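Local coordinates for flavodoxin (Methanosarcina acetivorans C2A, PDB 5WID), which binds flavin mononucleotide and probably acts in electron transfer, as flavodoxins generally do, at residues A[135-138]-A[139-143]. Numbering follows the deposited sequence.
Sequences IDIA and EKVKH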
ATOM      1  N   ILE A 135      -3.923  10.761  -3.689  1.00 14.92           N
ATOM      2  CA  ILE A 135      -4.926  11.490  -4.470  1.00 15.55           C
ATOM      3  C   ILE A 135      -5.420  10.623  -5.618  1.00 17.51           C
ATOM      4  O   ILE A 135      -6.630  10.510  -5.858  1.00 17.97           O
ATOM      5  CB  ILE A 135      -4.354  12.825  -4.991  1.00 15.43           C
ATOM      6  CG1 ILE A 135      -4.119  13.803  -3.834  1.00 18.31           C
ATOM      7  CG2 ILE A 135      -5.295  13.441  -6.041  1.00 17.84           C
ATOM      8  CD1 ILE A 135      -3.235  15.006  -4.214  1.00 19.14           C
ATOM      9  N   ASP A 136      -4.485   9.986  -6.339  1.00 12.98           N
ATOM     10  CA  ASP A 136      -4.871   9.140  -7.466  1.00 16.97           C
ATOM     11  C   ASP A 136      -5.749   7.980  -7.011  1.00 16.36           C
ATOM     12  O   ASP A 136      -6.712   7.617  -7.697  1.00 16.16           O
ATOM     13  CB  ASP A 136      -3.635   8.600  -8.196  1.00 13.49           C
ATOM     14  CG  ASP A 136      -2.842   9.678  -8.932  1.00 16.77           C
ATOM     15  OD1 ASP A 136      -3.356  10.804  -9.140  1.00 18.60           O
ATOM     16  OD2 ASP A 136      -1.686   9.377  -9.312  1.00 20.24           O
ATOM     17  N   ILE A 137      -5.415   7.363  -5.873  1.00 13.55           N
ATOM     18  CA  ILE A 137      -6.242   6.274  -5.348  1.00 14.12           C
ATOM     19  C   ILE A 137      -7.654   6.772  -5.064  1.00 18.54           C
ATOM     20  O   ILE A 137      -8.647   6.128  -5.428  1.00 17.53           O
ATOM     21  CB  ILE A 137      -5.605   5.668  -4.086  1.00 12.65           C
ATOM     22  CG1 ILE A 137      -4.312   4.917  -4.422  1.00 12.85           C
ATOM     23  CG2 ILE A 137      -6.593   4.708  -3.411  1.00 16.31           C
ATOM     24  CD1 ILE A 137      -3.508   4.536  -3.158  1.00 12.74           C
ATOM     25  N   ALA A 138      -7.765   7.924  -4.402  1.00 18.11           N
ATOM     26  CA  ALA A 138      -9.083   8.469  -4.098  1.00 19.76           C
ATOM     27  C   ALA A 138      -9.880   8.739  -5.370  1.00 20.75           C
ATOM     28  O   ALA A 138     -11.079   8.443  -5.437  1.00 20.71           O
ATOM     29  CB  ALA A 138      -8.938   9.746  -3.268  1.00 17.16           C
ATOM     30  N   GLU A 139      -9.231   9.287  -6.398  1.00 17.15           N
ATOM     31  CA  GLU A 139      -9.952   9.586  -7.635  1.00 20.04           C
ATOM     32  C   GLU A 139     -10.415   8.311  -8.323  1.00 20.21           C
ATOM     33  O   GLU A 139     -11.512   8.269  -8.897  1.00 24.29           O
ATOM     34  CB  GLU A 139      -9.066  10.416  -8.562  1.00 21.45           C
ATOM     35  CG  GLU A 139      -8.895  11.860  -8.093  1.00 26.69           C
ATOM     36  CD  GLU A 139     -10.231  12.572  -7.931  1.00 48.88           C
ATOM     37  OE1 GLU A 139     -11.134  12.356  -8.770  1.00 51.82           O
ATOM     38  OE2 GLU A 139     -10.388  13.336  -6.959  1.00 56.46           O
ATOM     39  N   LYS A 140      -9.595   7.262  -8.268  1.00 20.00           N
ATOM     40  CA  LYS A 140      -9.990   5.971  -8.822  1.00 22.53           C
ATOM     41  C   LYS A 140     -11.184   5.397  -8.073  1.00 22.91           C
ATOM     42  O   LYS A 140     -12.126   4.881  -8.689  1.00 25.39           O
ATOM     43  CB  LYS A 140      -8.801   5.007  -8.774  1.00 23.12           C
ATOM     44  CG  LYS A 140      -8.988   3.723  -9.560  1.00 32.64           C
ATOM     45  CD  LYS A 140      -8.977   3.974 -11.055  1.00 32.76           C
ATOM     46  CE  LYS A 140      -7.559   4.172 -11.565  1.00 37.97           C
ATOM     47  NZ  LYS A 140      -7.521   4.277 -13.053  1.00 37.54           N
ATOM     48  N   VAL A 141     -11.161   5.482  -6.738  1.00 21.12           N
ATOM     49  CA  VAL A 141     -12.283   5.009  -5.928  1.00 24.63           C
ATOM     50  C   VAL A 141     -13.561   5.742  -6.312  1.00 26.55           C
ATOM     51  O   VAL A 141     -14.612   5.128  -6.536  1.00 27.93           O
ATOM     52  CB  VAL A 141     -11.968   5.178  -4.429  1.00 19.99           C
ATOM     53  CG1 VAL A 141     -13.232   5.028  -3.585  1.00 27.43           C
ATOM     54  CG2 VAL A 141     -10.923   4.168  -3.997  1.00 19.29           C
ATOM     55  N   LYS A 142     -13.488   7.070  -6.396  1.00 23.74           N
ATOM     56  CA  LYS A 142     -14.685   7.857  -6.675  1.00 28.73           C
ATOM     57  C   LYS A 142     -15.176   7.647  -8.097  1.00 30.78           C
ATOM     58  O   LYS A 142     -16.381   7.754  -8.355  1.00 36.34           O
ATOM     59  CB  LYS A 142     -14.409   9.338  -6.409  1.00 28.16           C
ATOM     60  CG  LYS A 142     -14.112   9.627  -4.939  1.00 33.02           C
ATOM     61  CD  LYS A 142     -14.266  11.092  -4.596  1.00 38.80           C
ATOM     62  CE  LYS A 142     -13.157  11.925  -5.207  1.00 38.26           C
ATOM     63  NZ  LYS A 142     -13.163  13.314  -4.664  1.00 44.29           N
ATOM     64  N   HIS A 143     -14.269   7.343  -9.028  1.00 30.97           N
ATOM     65  CA  HIS A 143     -14.682   7.098 -10.405  1.00 49.01           C
ATOM     66  C   HIS A 143     -15.490   5.813 -10.529  1.00 54.51           C
ATOM     67  O   HIS A 143     -16.321   5.689 -11.434  1.00 56.38           O
ATOM     68  CB  HIS A 143     -13.460   7.048 -11.322  1.00 54.46           C
ATOM     69  CG  HIS A 143     -13.787   6.721 -12.746  1.00 72.37           C
ATOM     70  ND1 HIS A 143     -13.631   5.456 -13.272  1.00 77.42           N
ATOM     71  CD2 HIS A 143     -14.265   7.490 -13.753  1.00 76.59           C
ATOM     72  CE1 HIS A 143     -13.997   5.461 -14.542  1.00 77.71           C
ATOM     73  NE2 HIS A 143     -14.386   6.684 -14.858  1.00 76.46           N
TER
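E139 N hydrogen-bonds to I135 O at 2.9 Å across a turn of the C-terminal alpha-helix, 124-143. Both segments, 135-138 and 139-143, belong to this last helix of the flavodoxin-like alpha/beta fold, which lies against the central, mainly parallel sheet and beside helix 13-27. The contact is local: successive i to i+4 backbone bonds join the turns, well away from the FMN site. E139 CB and CG pass beside I135 O, CG at 3.5 Å. CG sits beside the backbone N of its own residue (chi1 -73°), and a bend at chi2 (-57°) carries the carboxylate to the K142 side.

K140 N bonds to D136 O at 3.0 Å. K140 CB lies 3.5 Å from D136 O. The K140 aliphatic chain touches I83 and M112 at the sheet, and D136 also reaches M112. The D136 carboxylate turns to R132, one helical turn earlier, in a salt bridge.

V141 N bonds to I137 O, and V141 CG2 rests 3.3 Å from the same oxygen. V141 CG2 also lies 4.4 Å from I137 CG2, a loose apolar contact. I137 and V141 are both buried and pack into the fold. I137 packs on A85, M112, I21 and I25, whereas V141 packs on I83 and M1.

K142 N bonds to A138 O at 2.9 Å. Its CG comes down on this oxygen too, and the chain bends at chi3 to return toward E139. K142 NZ is hydrogen-bonded to K28 O in the loop after helix 13-27. The same ammonium makes a long salt bridge with the glutamate, NZ of K142 lying 3.6 Å from OE2 of E139.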